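Local atomic coordinates of cellulosomal scaffoldin (PDB entry 3ZUC), a protein that binds crystalline cellulose through this family 3b carbohydrate-binding module, one part of the major cellulosomal scaffoldin ScaA of Acetivibrio cellulolyticus. Residues Y45-F57 / V69-G82. Sequence-based numbering, arbitrary orientation. Where two conformers were deposited one is given.
Sequences YYFTVDGDKAQTF and VTGTFVKMNPTTTG. With CA (calcium ion), chain B; EDO (1,2-ethanediol), chain C.
Phe-73 and Gln-55 meet where the two sheets of a beta-sandwich close along one edge, and they illustrate how such an edge can be sealed by side chains and water. CB of Gln-55 lies over the centre of the Phe-73 ring, 3.6 Å from its centroid and 12° off the normal, a CH-pi contact. Phe-73 carries its CG anti to the carbonyl carbon (chi1 -62°), which extends the ring across to strand 55-57; there the backbone N of Phe-57 lies at the ring's edge, and CZ of Phe-47 approaches CD2 of Phe-73 obliquely at 4.0 Å. Packing is equally close beside Gly-71, where the ring of Phe-57 lies directly against the backbone, its CD2 3.5 Å from Gly-71 N. The edge of the Phe-57 ring then reaches CG1 of Val-69.

The solvent side is held more loosely. Strands 55-57 and 69-76 run roughly antiparallel, yet at Phe-57 and Gly-71 two waters bridge their backbones, each bonded to one residue's N and the other's O. Farther along, the bent chain of Lys-75 brings NZ to OD2 of Asp-52 at 3.0 Å, a salt bridge on the syn side, 29° out of the carboxylate plane; the stronger polar partner of Asp-52 is Gln-85 of strand 83-91.

Separately, where strand 42-47 meets the end of strand 69-76, SD of Met-76 touches the edge of the Tyr-46 ring in a Met-aromatic contact. Near Gly-82, against which CG2 of Thr-48 packs, Thr-48 and Asp-50 bind calcium together with Asn-119, Asp-122 and Asp-123. Strand 83-91 separates 42-47 from outermost strand 69-80 in one sheet, while 55-61 borders the other beside 102-112; the loop 48-54 carries the chain from one sheet to the other.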
loop_
_atom_site.group_PDB
_atom_site.type_symbol
_atom_site.label_atom_id
_atom_site.label_comp_id
_atom_site.label_asym_id
_atom_site.label_seq_id
_atom_site.Cartn_x
_atom_site.Cartn_y
_atom_site.Cartn_z
ATOM N N TYR A 45 -2.970 1.277 2.821
ATOM C CA TYR A 45 -2.537 2.671 2.956
ATOM C C TYR A 45 -3.714 3.459 3.538
ATOM O O TYR A 45 -4.784 3.505 2.919
ATOM C CB TYR A 45 -2.116 3.241 1.608
ATOM C CG TYR A 45 -1.551 4.640 1.680
ATOM C CD1 TYR A 45 -2.372 5.757 1.613
ATOM C CD2 TYR A 45 -0.183 4.847 1.847
ATOM C CE1 TYR A 45 -1.850 7.041 1.703
ATOM C CE2 TYR A 45 0.348 6.118 1.943
ATOM C CZ TYR A 45 -0.485 7.217 1.861
ATOM O OH TYR A 45 0.102 8.465 1.929
ATOM N N TYR A 46 -3.523 4.054 4.710
ATOM C CA TYR A 46 -4.571 4.724 5.476
ATOM C C TYR A 46 -4.499 6.239 5.315
ATOM O O TYR A 46 -3.416 6.835 5.363
ATOM C CB TYR A 46 -4.398 4.387 6.963
ATOM C CG TYR A 46 -4.554 2.926 7.286
ATOM C CD1 TYR A 46 -5.814 2.391 7.522
ATOM C CD2 TYR A 46 -3.466 2.066 7.338
ATOM C CE1 TYR A 46 -6.004 1.059 7.807
ATOM C CE2 TYR A 46 -3.640 0.726 7.623
ATOM C CZ TYR A 46 -4.905 0.213 7.856
ATOM O OH TYR A 46 -5.047 -1.128 8.156
ATOM N N PHE A 47 -5.661 6.865 5.163
ATOM C CA PHE A 47 -5.697 8.282 4.882
ATOM C C PHE A 47 -7.045 8.877 5.276
ATOM O O PHE A 47 -8.008 8.156 5.552
ATOM C CB PHE A 47 -5.384 8.533 3.383
ATOM C CG PHE A 47 -6.391 7.944 2.421
ATOM C CD1 PHE A 47 -6.360 6.596 2.071
ATOM C CD2 PHE A 47 -7.364 8.746 1.825
ATOM C CE1 PHE A 47 -7.277 6.069 1.175
ATOM C CE2 PHE A 47 -8.269 8.225 0.929
ATOM C CZ PHE A 47 -8.230 6.883 0.593
ATOM N N THR A 48 -7.103 10.207 5.277
ATOM C CA THR A 48 -8.367 10.927 5.340
ATOM C C THR A 48 -8.680 11.457 3.943
ATOM O O THR A 48 -7.830 12.097 3.309
ATOM C CB THR A 48 -8.391 12.061 6.359
ATOM O OG1 THR A 48 -7.440 13.045 5.969
ATOM C CG2 THR A 48 -8.079 11.558 7.756
ATOM N N VAL A 49 -9.870 11.154 3.443
ATOM C CA VAL A 49 -10.197 11.411 2.051
ATOM C C VAL A 49 -10.352 12.890 1.695
ATOM O O VAL A 49 -10.149 13.246 0.539
ATOM C CB VAL A 49 -11.443 10.573 1.648
ATOM C CG1 VAL A 49 -12.715 11.068 2.325
ATOM C CG2 VAL A 49 -11.624 10.482 0.146
ATOM N N ASP A 50 -10.717 13.731 2.670
ATOM C CA ASP A 50 -10.889 15.171 2.423
ATOM C C ASP A 50 -11.901 15.429 1.299
ATOM O O ASP A 50 -11.604 16.103 0.301
ATOM C CB ASP A 50 -9.552 15.839 2.118
ATOM C CG ASP A 50 -8.604 15.767 3.270
ATOM O OD1 ASP A 50 -8.985 16.303 4.345
ATOM O OD2 ASP A 50 -7.503 15.227 3.131
ATOM N N GLY A 51 -13.112 14.897 1.498
ATOM C CA GLY A 51 -14.165 14.969 0.506
ATOM C C GLY A 51 -14.277 13.635 -0.213
ATOM O O GLY A 51 -13.494 13.327 -1.103
ATOM N N ASP A 52 -15.242 12.829 0.202
ATOM C CA ASP A 52 -15.400 11.476 -0.327
ATOM C C ASP A 52 -15.911 11.562 -1.769
ATOM O O ASP A 52 -16.838 12.294 -2.082
ATOM C CB ASP A 52 -16.378 10.685 0.535
ATOM C CG ASP A 52 -16.420 9.191 0.232
ATOM O OD1 ASP A 52 -15.460 8.657 -0.335
ATOM O OD2 ASP A 52 -17.445 8.544 0.607
ATOM N N LYS A 53 -15.264 10.800 -2.642
ATOM C CA LYS A 53 -15.645 10.650 -4.037
ATOM C C LYS A 53 -15.252 9.231 -4.431
ATOM O O LYS A 53 -14.414 8.600 -3.775
ATOM C CB LYS A 53 -14.884 11.629 -4.945
ATOM C CG LYS A 53 -15.091 13.096 -4.600
ATOM C CD LYS A 53 -16.507 13.574 -4.936
ATOM C CE LYS A 53 -16.841 14.935 -4.364
ATOM N NZ LYS A 53 -15.882 15.992 -4.803
ATOM N N ALA A 54 -15.849 8.712 -5.495
ATOM C CA ALA A 54 -15.342 7.496 -6.117
ATOM C C ALA A 54 -13.836 7.674 -6.321
ATOM O O ALA A 54 -13.415 8.755 -6.740
ATOM C CB ALA A 54 -16.027 7.275 -7.463
ATOM N N GLN A 55 -13.046 6.640 -6.008
ATOM C CA GLN A 55 -11.613 6.658 -6.222
ATOM C C GLN A 55 -11.196 5.457 -7.053
ATOM O O GLN A 55 -11.845 4.415 -7.031
ATOM C CB GLN A 55 -10.883 6.643 -4.874
ATOM C CG GLN A 55 -11.083 7.965 -4.129
ATOM C CD GLN A 55 -10.740 7.829 -2.666
ATOM O OE1 GLN A 55 -11.510 7.176 -1.904
ATOM N NE2 GLN A 55 -9.650 8.372 -2.245
ATOM N N THR A 56 -10.091 5.633 -7.762
ATOM C CA THR A 56 -9.489 4.591 -8.579
ATOM C C THR A 56 -8.015 4.486 -8.227
ATOM O O THR A 56 -7.337 5.504 -8.097
ATOM C CB THR A 56 -9.634 4.909 -10.070
ATOM O OG1 THR A 56 -11.008 5.075 -10.388
ATOM C CG2 THR A 56 -9.069 3.782 -10.923
ATOM N N PHE A 57 -7.547 3.247 -8.092
ATOM C CA PHE A 57 -6.132 2.924 -7.978
ATOM C C PHE A 57 -5.627 2.357 -9.301
ATOM O O PHE A 57 -6.269 1.496 -9.900
ATOM C CB PHE A 57 -5.941 1.877 -6.873
ATOM C CG PHE A 57 -4.523 1.356 -6.757
ATOM C CD1 PHE A 57 -3.557 2.080 -6.102
ATOM C CD2 PHE A 57 -4.157 0.156 -7.329
ATOM C CE1 PHE A 57 -2.265 1.602 -5.984
ATOM C CE2 PHE A 57 -2.846 -0.325 -7.212
ATOM C CZ PHE A 57 -1.912 0.405 -6.552
ATOM N N VAL A 69 -1.976 -6.314 -10.117
ATOM C CA VAL A 69 -2.019 -5.567 -8.868
ATOM C C VAL A 69 -3.191 -4.611 -8.931
ATOM O O VAL A 69 -3.239 -3.761 -9.822
ATOM C CB VAL A 69 -0.720 -4.771 -8.686
ATOM C CG1 VAL A 69 -0.749 -4.007 -7.374
ATOM C CG2 VAL A 69 0.509 -5.671 -8.785
ATOM N N THR A 70 -4.152 -4.777 -8.032
ATOM C CA THR A 70 -5.365 -3.965 -8.053
ATOM C C THR A 70 -5.649 -3.385 -6.674
ATOM O O THR A 70 -5.113 -3.849 -5.660
ATOM C CB THR A 70 -6.566 -4.764 -8.563
ATOM O OG1 THR A 70 -6.738 -5.910 -7.738
ATOM C CG2 THR A 70 -6.362 -5.184 -10.013
ATOM N N GLY A 71 -6.491 -2.359 -6.643
ATOM C CA GLY A 71 -6.788 -1.657 -5.418
ATOM C C GLY A 71 -8.263 -1.387 -5.279
ATOM O O GLY A 71 -8.965 -1.110 -6.260
ATOM N N THR A 72 -8.719 -1.408 -4.029
ATOM C CA THR A 72 -10.064 -1.012 -3.663
ATOM C C THR A 72 -9.990 -0.109 -2.438
ATOM O O THR A 72 -8.957 -0.034 -1.772
ATOM C CB THR A 72 -10.954 -2.220 -3.376
ATOM O OG1 THR A 72 -10.338 -2.990 -2.355
ATOM C CG2 THR A 72 -11.200 -3.063 -4.608
ATOM N N PHE A 73 -11.084 0.591 -2.173
ATOM C CA PHE A 73 -11.152 1.564 -1.077
ATOM C C PHE A 73 -12.223 1.145 -0.095
ATOM O O PHE A 73 -13.339 0.790 -0.492
ATOM C CB PHE A 73 -11.431 2.961 -1.634
ATOM C CG PHE A 73 -10.326 3.412 -2.535
ATOM C CD1 PHE A 73 -10.327 3.077 -3.882
ATOM C CD2 PHE A 73 -9.232 4.085 -2.023
ATOM C CE1 PHE A 73 -9.258 3.414 -4.697
ATOM C CE2 PHE A 73 -8.169 4.424 -2.844
ATOM C CZ PHE A 73 -8.187 4.075 -4.171
ATOM N N VAL A 74 -11.882 1.230 1.187
ATOM C CA VAL A 74 -12.746 0.792 2.270
ATOM C C VAL A 74 -12.813 1.911 3.301
ATOM O O VAL A 74 -11.818 2.577 3.553
ATOM C CB VAL A 74 -12.184 -0.504 2.925
ATOM C CG1 VAL A 74 -13.151 -1.023 3.988
ATOM C CG2 VAL A 74 -11.913 -1.552 1.869
ATOM N N LYS A 75 -13.978 2.118 3.912
ATOM C CA LYS A 75 -14.091 3.091 4.990
ATOM C C LYS A 75 -13.594 2.502 6.299
ATOM O O LYS A 75 -13.879 1.348 6.634
ATOM C CB LYS A 75 -15.540 3.544 5.186
ATOM C CG LYS A 75 -16.244 4.023 3.975
ATOM C CD LYS A 75 -15.608 5.223 3.480
ATOM C CE LYS A 75 -16.597 6.173 2.778
ATOM N NZ LYS A 75 -16.828 5.713 1.415
ATOM N N MET A 76 -12.873 3.317 7.068
ATOM C CA MET A 76 -12.583 2.991 8.449
ATOM C C MET A 76 -13.859 3.079 9.251
ATOM O O MET A 76 -14.707 3.941 9.016
ATOM C CB MET A 76 -11.575 3.965 9.017
ATOM C CG MET A 76 -10.222 3.812 8.443
ATOM S SD MET A 76 -9.338 2.351 9.004
ATOM C CE MET A 76 -9.053 2.806 10.700
ATOM N N ASN A 77 -14.023 2.161 10.199
ATOM C CA ASN A 77 -15.207 2.164 11.080
ATOM C C ASN A 77 -14.839 1.661 12.453
ATOM O O ASN A 77 -14.550 0.486 12.598
ATOM C CB ASN A 77 -16.303 1.242 10.530
ATOM C CG ASN A 77 -17.637 1.442 11.223
ATOM O OD1 ASN A 77 -17.705 1.781 12.411
ATOM N ND2 ASN A 77 -18.709 1.205 10.489
ATOM N N PRO A 78 -14.822 2.519 13.466
ATOM C CA PRO A 78 -14.997 3.967 13.404
ATOM C C PRO A 78 -13.804 4.652 12.759
ATOM O O PRO A 78 -12.713 4.095 12.657
ATOM C CB PRO A 78 -15.094 4.346 14.881
ATOM C CG PRO A 78 -14.203 3.398 15.579
ATOM C CD PRO A 78 -14.494 2.078 14.843
ATOM N N THR A 79 -14.006 5.886 12.341
ATOM C CA THR A 79 -12.875 6.651 11.878
ATOM C C THR A 79 -11.959 7.011 13.054
ATOM O O THR A 79 -12.368 7.007 14.215
ATOM C CB THR A 79 -13.288 7.820 11.095
ATOM O OG1 THR A 79 -13.995 8.662 11.964
ATOM C CG2 THR A 79 -14.181 7.427 9.929
ATOM N N THR A 80 -10.698 7.277 12.737
ATOM C CA THR A 80 -9.759 7.635 13.769
ATOM C C THR A 80 -8.767 8.626 13.227
ATOM O O THR A 80 -8.842 9.028 12.067
ATOM C CB THR A 80 -9.135 6.395 14.391
ATOM O OG1 THR A 80 -8.458 6.769 15.594
ATOM C CG2 THR A 80 -8.234 5.721 13.423
ATOM N N THR A 81 -7.847 9.037 14.088
ATOM C CA THR A 81 -6.869 10.032 13.719
ATOM C C THR A 81 -6.122 9.610 12.467
ATOM O O THR A 81 -5.559 8.519 12.400
ATOM C CB THR A 81 -5.873 10.224 14.865
ATOM O OG1 THR A 81 -6.603 10.498 16.063
ATOM C CG2 THR A 81 -4.895 11.345 14.564
ATOM N N GLY A 82 -6.157 10.475 11.468
ATOM C CA GLY A 82 -5.434 10.238 10.249
ATOM C C GLY A 82 -6.021 9.213 9.315
ATOM O O GLY A 82 -5.416 8.942 8.265
HETATM CA CA CA B . -6.086 13.679 4.108
HETATM C C1 EDO C . -8.636 -3.099 9.014
HETATM O O1 EDO C . -7.582 -3.847 8.417
HETATM C C2 EDO C . -8.274 -1.627 9.050
HETATM O O2 EDO C . -7.064 -1.433 9.791
HETATM O O HOH W 1 -16.782 6.526 -1.830
HETATM O O HOH W 2 -9.449 0.984 -8.091
HETATM O O HOH W 3 -6.968 -1.208 -9.259
HETATM O O HOH W 4 -5.537 12.819 1.859
#